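Local coordinates for protein guanidinopropionase (Pseudomonas aeruginosa, PDB 3NIQ) that catalyses the manganese-dependent hydrolysis of 3-guanidinopropanoate to beta-alanine and urea, working as a homohexamer of the arginase family, at residues V145-H150 / T235-D240; F248-G253 / G292-L297. All blocks are in the same frame, centred on the assembly; numbering follows the deposited sequence.

Overall arrangement
Both contacts lie in the arginase fold, whose core is a parallel eight-stranded sheet with helices packed around it. Contact 1 pairs two neighbouring strands in the middle of that sheet, 142-147 and 235-240, and ends at the two manganese ions. Contact 2 follows it along the chain: the loop that leaves strand 235-240 on its way to helix 262-270 rests, at 248-253, on the first turn of the C-terminal helix 294-317. The centres are about 17 Å apart and the nearest atoms about 4 Å, without touching. Strand 235-240 ends in the metal ligand D240, and the loop beyond it is tied to the last helix of the chain.

Contact 1. Residues V145-H150 / T235-D240; sequences VHFDAH and TYVSFD. With MN (manganese (II) ion), chain E; MN (manganese (II) ion), chain D.
D148 and D240 meet at their carboxylates, which are turned 71° against each other around two manganese ions. D148 spreads its oxygens between the metals: OD1 binds one ion at 2.1 Å, while OD2 binds the other. D240 instead uses a single oxygen, OD2, to bridge both; its CG stands anti to the backbone N (chi1 176°), which brings the carboxylate across to the D148 side. The approach of D240 OD2 to D148 OD2, 3.0 Å, is explained by the manganese ion they share, not by a hydrogen bond. A water also bridges the ions, and H150 ND1 joins D148 OD1 on the first. H126, D152 and D242 complete the two sites.

Two further hydrogen bonds hold the D148 carboxylate. From the second shell, H146 NE2 donates to the anti lone pair of D148 OD2 at 2.9 Å, OD2 lying somewhat out of the plane of the H146 ring, and H150 N meets OD1 from above the carboxylate plane, closing an Asx turn. S238, whose OG is bonded to H126 and D281, sets its backbone O at the edge of the H146 ring, 3.6 Å from CD2.

On the opposite face of the sheet, F147 and F239 lie obliquely, ring planes at 45°, with F239 CD1 3.6 Å from F147 CB. V237 CG1 meets the F147 ring edge at CE2, 3.8 Å away, and helix 262-270 packs against both phenylalanines. Four backbone bonds, among them F147 N to S238 O, keep the strands in parallel register. Metal ligands gathered at the C-terminal ends of adjacent parallel strands form the binuclear manganese centre of the arginase fold.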
loop_
_atom_site.group_PDB
_atom_site.type_symbol
_atom_site.label_atom_id
_atom_site.label_comp_id
_atom_site.label_asym_id
_atom_site.label_seq_id
_atom_site.Cartn_x
_atom_site.Cartn_y
_atom_site.Cartn_z
ATOM N N VAL A 145 -16.376 31.166 4.775
ATOM C CA VAL A 145 -16.152 30.550 3.476
ATOM C C VAL A 145 -15.828 29.087 3.783
ATOM O O VAL A 145 -14.846 28.791 4.446
ATOM C CB VAL A 145 -14.950 31.162 2.723
ATOM C CG1 VAL A 145 -14.778 30.471 1.340
ATOM C CG2 VAL A 145 -15.112 32.691 2.528
ATOM N N HIS A 146 -16.666 28.186 3.292
ATOM C CA HIS A 146 -16.625 26.776 3.648
ATOM C C HIS A 146 -16.441 25.943 2.363
ATOM O O HIS A 146 -17.294 25.956 1.481
ATOM C CB HIS A 146 -17.950 26.443 4.349
ATOM C CG HIS A 146 -18.170 24.988 4.626
ATOM N ND1 HIS A 146 -19.424 24.413 4.610
ATOM C CD2 HIS A 146 -17.302 23.991 4.930
ATOM C CE1 HIS A 146 -19.324 23.121 4.880
ATOM N NE2 HIS A 146 -18.044 22.840 5.080
ATOM N N PHE A 147 -15.309 25.259 2.250
ATOM C CA PHE A 147 -14.991 24.407 1.088
ATOM C C PHE A 147 -15.327 22.965 1.455
ATOM O O PHE A 147 -14.765 22.433 2.420
ATOM C CB PHE A 147 -13.487 24.482 0.790
ATOM C CG PHE A 147 -13.012 25.838 0.391
ATOM C CD1 PHE A 147 -12.948 26.193 -0.940
ATOM C CD2 PHE A 147 -12.605 26.758 1.353
ATOM C CE1 PHE A 147 -12.493 27.472 -1.321
ATOM C CE2 PHE A 147 -12.155 28.018 0.992
ATOM C CZ PHE A 147 -12.097 28.383 -0.351
ATOM N N ASP A 148 -16.233 22.327 0.715
ATOM C CA ASP A 148 -16.697 21.002 1.102
ATOM C C ASP A 148 -17.445 20.303 -0.041
ATOM O O ASP A 148 -18.102 20.961 -0.858
ATOM C CB ASP A 148 -17.641 21.141 2.317
ATOM C CG ASP A 148 -17.660 19.911 3.225
ATOM O OD1 ASP A 148 -17.753 18.760 2.747
ATOM O OD2 ASP A 148 -17.600 20.097 4.446
ATOM N N ALA A 149 -17.361 18.971 -0.088
ATOM C CA ALA A 149 -18.269 18.212 -0.944
ATOM C C ALA A 149 -19.695 18.167 -0.356
ATOM O O ALA A 149 -20.646 17.829 -1.066
ATOM C CB ALA A 149 -17.746 16.792 -1.176
ATOM N N HIS A 150 -19.822 18.494 0.933
ATOM C CA HIS A 150 -21.102 18.382 1.673
ATOM C C HIS A 150 -21.460 19.663 2.457
ATOM O O HIS A 150 -20.596 20.318 3.034
ATOM C CB HIS A 150 -21.050 17.210 2.661
ATOM C CG HIS A 150 -20.413 15.977 2.097
ATOM N ND1 HIS A 150 -19.076 15.683 2.274
ATOM C CD2 HIS A 150 -20.937 14.956 1.374
ATOM C CE1 HIS A 150 -18.796 14.548 1.654
ATOM N NE2 HIS A 150 -19.909 14.084 1.109
ATOM N N THR A 235 -14.687 36.739 9.536
ATOM C CA THR A 235 -14.874 35.595 8.646
ATOM C C THR A 235 -13.957 34.442 8.982
ATOM O O THR A 235 -12.776 34.630 9.202
ATOM C CB THR A 235 -14.675 35.982 7.181
ATOM O OG1 THR A 235 -15.559 37.052 6.854
ATOM C CG2 THR A 235 -14.962 34.796 6.256
ATOM N N TYR A 236 -14.530 33.242 9.025
ATOM C CA TYR A 236 -13.782 32.042 9.314
ATOM C C TYR A 236 -13.684 31.225 8.037
ATOM O O TYR A 236 -14.631 31.166 7.249
ATOM C CB TYR A 236 -14.518 31.262 10.400
ATOM C CG TYR A 236 -13.819 30.047 10.956
ATOM C CD1 TYR A 236 -13.103 30.122 12.155
ATOM C CD2 TYR A 236 -13.925 28.791 10.322
ATOM C CE1 TYR A 236 -12.475 28.988 12.696
ATOM C CE2 TYR A 236 -13.301 27.649 10.862
ATOM C CZ TYR A 236 -12.581 27.758 12.050
ATOM O OH TYR A 236 -11.969 26.647 12.609
ATOM N N VAL A 237 -12.547 30.571 7.829
ATOM C CA VAL A 237 -12.427 29.675 6.669
ATOM C C VAL A 237 -12.318 28.246 7.134
ATOM O O VAL A 237 -11.425 27.883 7.898
ATOM C CB VAL A 237 -11.220 30.028 5.778
ATOM C CG1 VAL A 237 -11.190 29.114 4.548
ATOM C CG2 VAL A 237 -11.285 31.483 5.363
ATOM N N SER A 238 -13.233 27.412 6.670
ATOM C CA SER A 238 -13.182 26.028 7.040
ATOM C C SER A 238 -13.019 25.165 5.778
ATOM O O SER A 238 -13.870 25.179 4.885
ATOM C CB SER A 238 -14.458 25.656 7.795
ATOM O OG SER A 238 -14.427 24.299 8.172
ATOM N N PHE A 239 -11.942 24.388 5.739
ATOM C CA PHE A 239 -11.587 23.626 4.551
ATOM C C PHE A 239 -11.673 22.114 4.815
ATOM O O PHE A 239 -10.846 21.554 5.552
ATOM C CB PHE A 239 -10.162 24.018 4.114
ATOM C CG PHE A 239 -9.778 23.476 2.769
ATOM C CD1 PHE A 239 -10.008 24.219 1.612
ATOM C CD2 PHE A 239 -9.197 22.207 2.658
ATOM C CE1 PHE A 239 -9.658 23.703 0.338
ATOM C CE2 PHE A 239 -8.860 21.678 1.402
ATOM C CZ PHE A 239 -9.081 22.422 0.244
ATOM N N ASP A 240 -12.669 21.464 4.218
ATOM C CA ASP A 240 -12.833 20.027 4.334
ATOM C C ASP A 240 -12.132 19.447 3.098
ATOM O O ASP A 240 -12.481 19.784 1.970
ATOM C CB ASP A 240 -14.341 19.682 4.396
ATOM C CG ASP A 240 -14.633 18.176 4.432
ATOM O OD1 ASP A 240 -13.776 17.351 4.037
ATOM O OD2 ASP A 240 -15.759 17.793 4.840
HETATM MN MN MN E . -17.329 16.846 3.457
HETATM MN MN MN D . -17.334 18.623 6.076
HETATM O O HOH W 1 -18.670 16.785 5.241
#

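Contact 2. Residues F248-G253 / G292-L297; sequences FAPGTG and GGATAL
T295, in the first turn of the C-terminal helix 294-317, receives the loop 248-253 at G251, the centre of an inverse gamma turn. G293 is the N-cap residue of this helix, and the loop comes from strand 235-240 of the arginase-fold sheet.

One hydrogen bond joins the segments: G251 N donates to T295 OG1 at 2.8 Å, with an N-H...O angle of 151°. With OG1 anti to the carbonyl carbon of its own residue (chi1 -47°), it is this branch that meets G251 N, while CG2 is directed to A249. OG1 accepts from G251 N and is also hydrogen-bonded to OD1 of D290, just ahead of the helix, so two partners grip it. D290 also takes A296 N through its other carboxylate oxygen. Within the loop, T252 N makes a weak bond to P250 O, and G251 is further tied by its backbone to S286.

Van der Waals contacts accompany the hydrogen bond. The side chains of P250 and T295 pass each other head to tail, P250 CD reaching within 3.2 Å of T295 OG1. An apolar contact is made where P250 CD lies 4.4 Å from A294 CB. On its other branch T295 covers the loop with a methyl group: CG2 makes an apolar contact with A249 CB at 3.9 Å and lies 3.5 Å from G251 O.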
loop_
_atom_site.group_PDB
_atom_site.type_symbol
_atom_site.label_atom_id
_atom_site.label_comp_id
_atom_site.label_asym_id
_atom_site.label_seq_id
_atom_site.Cartn_x
_atom_site.Cartn_y
_atom_site.Cartn_z
ATOM N N PHE A 248 -6.527 13.841 -5.465
ATOM C CA PHE A 248 -5.662 14.722 -4.665
ATOM C C PHE A 248 -5.786 14.476 -3.170
ATOM O O PHE A 248 -4.829 14.715 -2.406
ATOM C CB PHE A 248 -5.996 16.209 -4.963
ATOM C CG PHE A 248 -6.136 16.494 -6.422
ATOM C CD1 PHE A 248 -5.025 16.799 -7.192
ATOM C CD2 PHE A 248 -7.388 16.401 -7.046
ATOM C CE1 PHE A 248 -5.162 17.027 -8.560
ATOM C CE2 PHE A 248 -7.516 16.591 -8.397
ATOM C CZ PHE A 248 -6.401 16.913 -9.158
ATOM N N ALA A 249 -6.958 14.015 -2.734
ATOM C CA ALA A 249 -7.182 13.773 -1.303
ATOM C C ALA A 249 -7.866 12.443 -1.058
ATOM O O ALA A 249 -9.049 12.418 -0.657
ATOM C CB ALA A 249 -8.007 14.918 -0.682
ATOM N N PRO A 250 -7.121 11.327 -1.241
ATOM C CA PRO A 250 -7.690 9.990 -1.041
ATOM C C PRO A 250 -8.011 9.708 0.426
ATOM O O PRO A 250 -8.941 8.950 0.713
ATOM C CB PRO A 250 -6.552 9.042 -1.503
ATOM C CG PRO A 250 -5.278 9.859 -1.307
ATOM C CD PRO A 250 -5.705 11.272 -1.667
ATOM N N GLY A 251 -7.261 10.335 1.330
ATOM C CA GLY A 251 -7.345 10.049 2.760
ATOM C C GLY A 251 -8.460 10.814 3.438
ATOM O O GLY A 251 -8.216 11.765 4.172
ATOM N N THR A 252 -9.696 10.430 3.186
ATOM C CA THR A 252 -10.802 11.164 3.793
ATOM C C THR A 252 -11.989 10.236 3.958
ATOM O O THR A 252 -12.163 9.273 3.191
ATOM C CB THR A 252 -11.157 12.434 2.972
ATOM O OG1 THR A 252 -11.920 13.337 3.786
ATOM C CG2 THR A 252 -11.938 12.065 1.689
ATOM N N GLY A 253 -12.802 10.509 4.970
ATOM C CA GLY A 253 -13.843 9.566 5.361
ATOM C C GLY A 253 -14.960 9.414 4.359
ATOM O O GLY A 253 -15.404 8.293 4.102
ATOM N N GLY A 292 0.506 7.162 1.122
ATOM C CA GLY A 292 1.850 7.741 1.265
ATOM C C GLY A 292 1.807 9.176 1.768
ATOM O O GLY A 292 2.593 10.018 1.331
ATOM N N GLY A 293 0.863 9.462 2.669
ATOM C CA GLY A 293 0.720 10.799 3.247
ATOM C C GLY A 293 0.311 11.915 2.280
ATOM O O GLY A 293 0.517 13.079 2.581
ATOM N N ALA A 294 -0.260 11.569 1.127
ATOM C CA ALA A 294 -0.673 12.577 0.133
ATOM C C ALA A 294 -1.593 13.634 0.724
ATOM O O ALA A 294 -1.411 14.830 0.481
ATOM C CB ALA A 294 -1.369 11.911 -1.106
ATOM N N THR A 295 -2.580 13.185 1.500
ATOM C CA THR A 295 -3.651 14.056 2.001
ATOM C C THR A 295 -3.129 14.889 3.180
ATOM O O THR A 295 -3.488 16.076 3.355
ATOM C CB THR A 295 -4.908 13.217 2.402
ATOM O OG1 THR A 295 -5.219 12.271 1.355
ATOM C CG2 THR A 295 -6.154 14.112 2.615
ATOM N N ALA A 296 -2.291 14.257 3.993
ATOM C CA ALA A 296 -1.536 14.959 5.036
ATOM C C ALA A 296 -0.755 16.144 4.461
ATOM O O ALA A 296 -0.770 17.246 5.031
ATOM C CB ALA A 296 -0.583 13.986 5.751
ATOM N N LEU A 297 -0.073 15.919 3.345
ATOM C CA LEU A 297 0.662 17.005 2.680
ATOM C C LEU A 297 -0.275 18.068 2.103
ATOM O O LEU A 297 -0.022 19.273 2.232
ATOM C CB LEU A 297 1.609 16.462 1.601
ATOM C CG LEU A 297 2.384 17.542 0.829
ATOM C CD1 LEU A 297 3.310 18.311 1.764
ATOM C CD2 LEU A 297 3.145 16.949 -0.346
#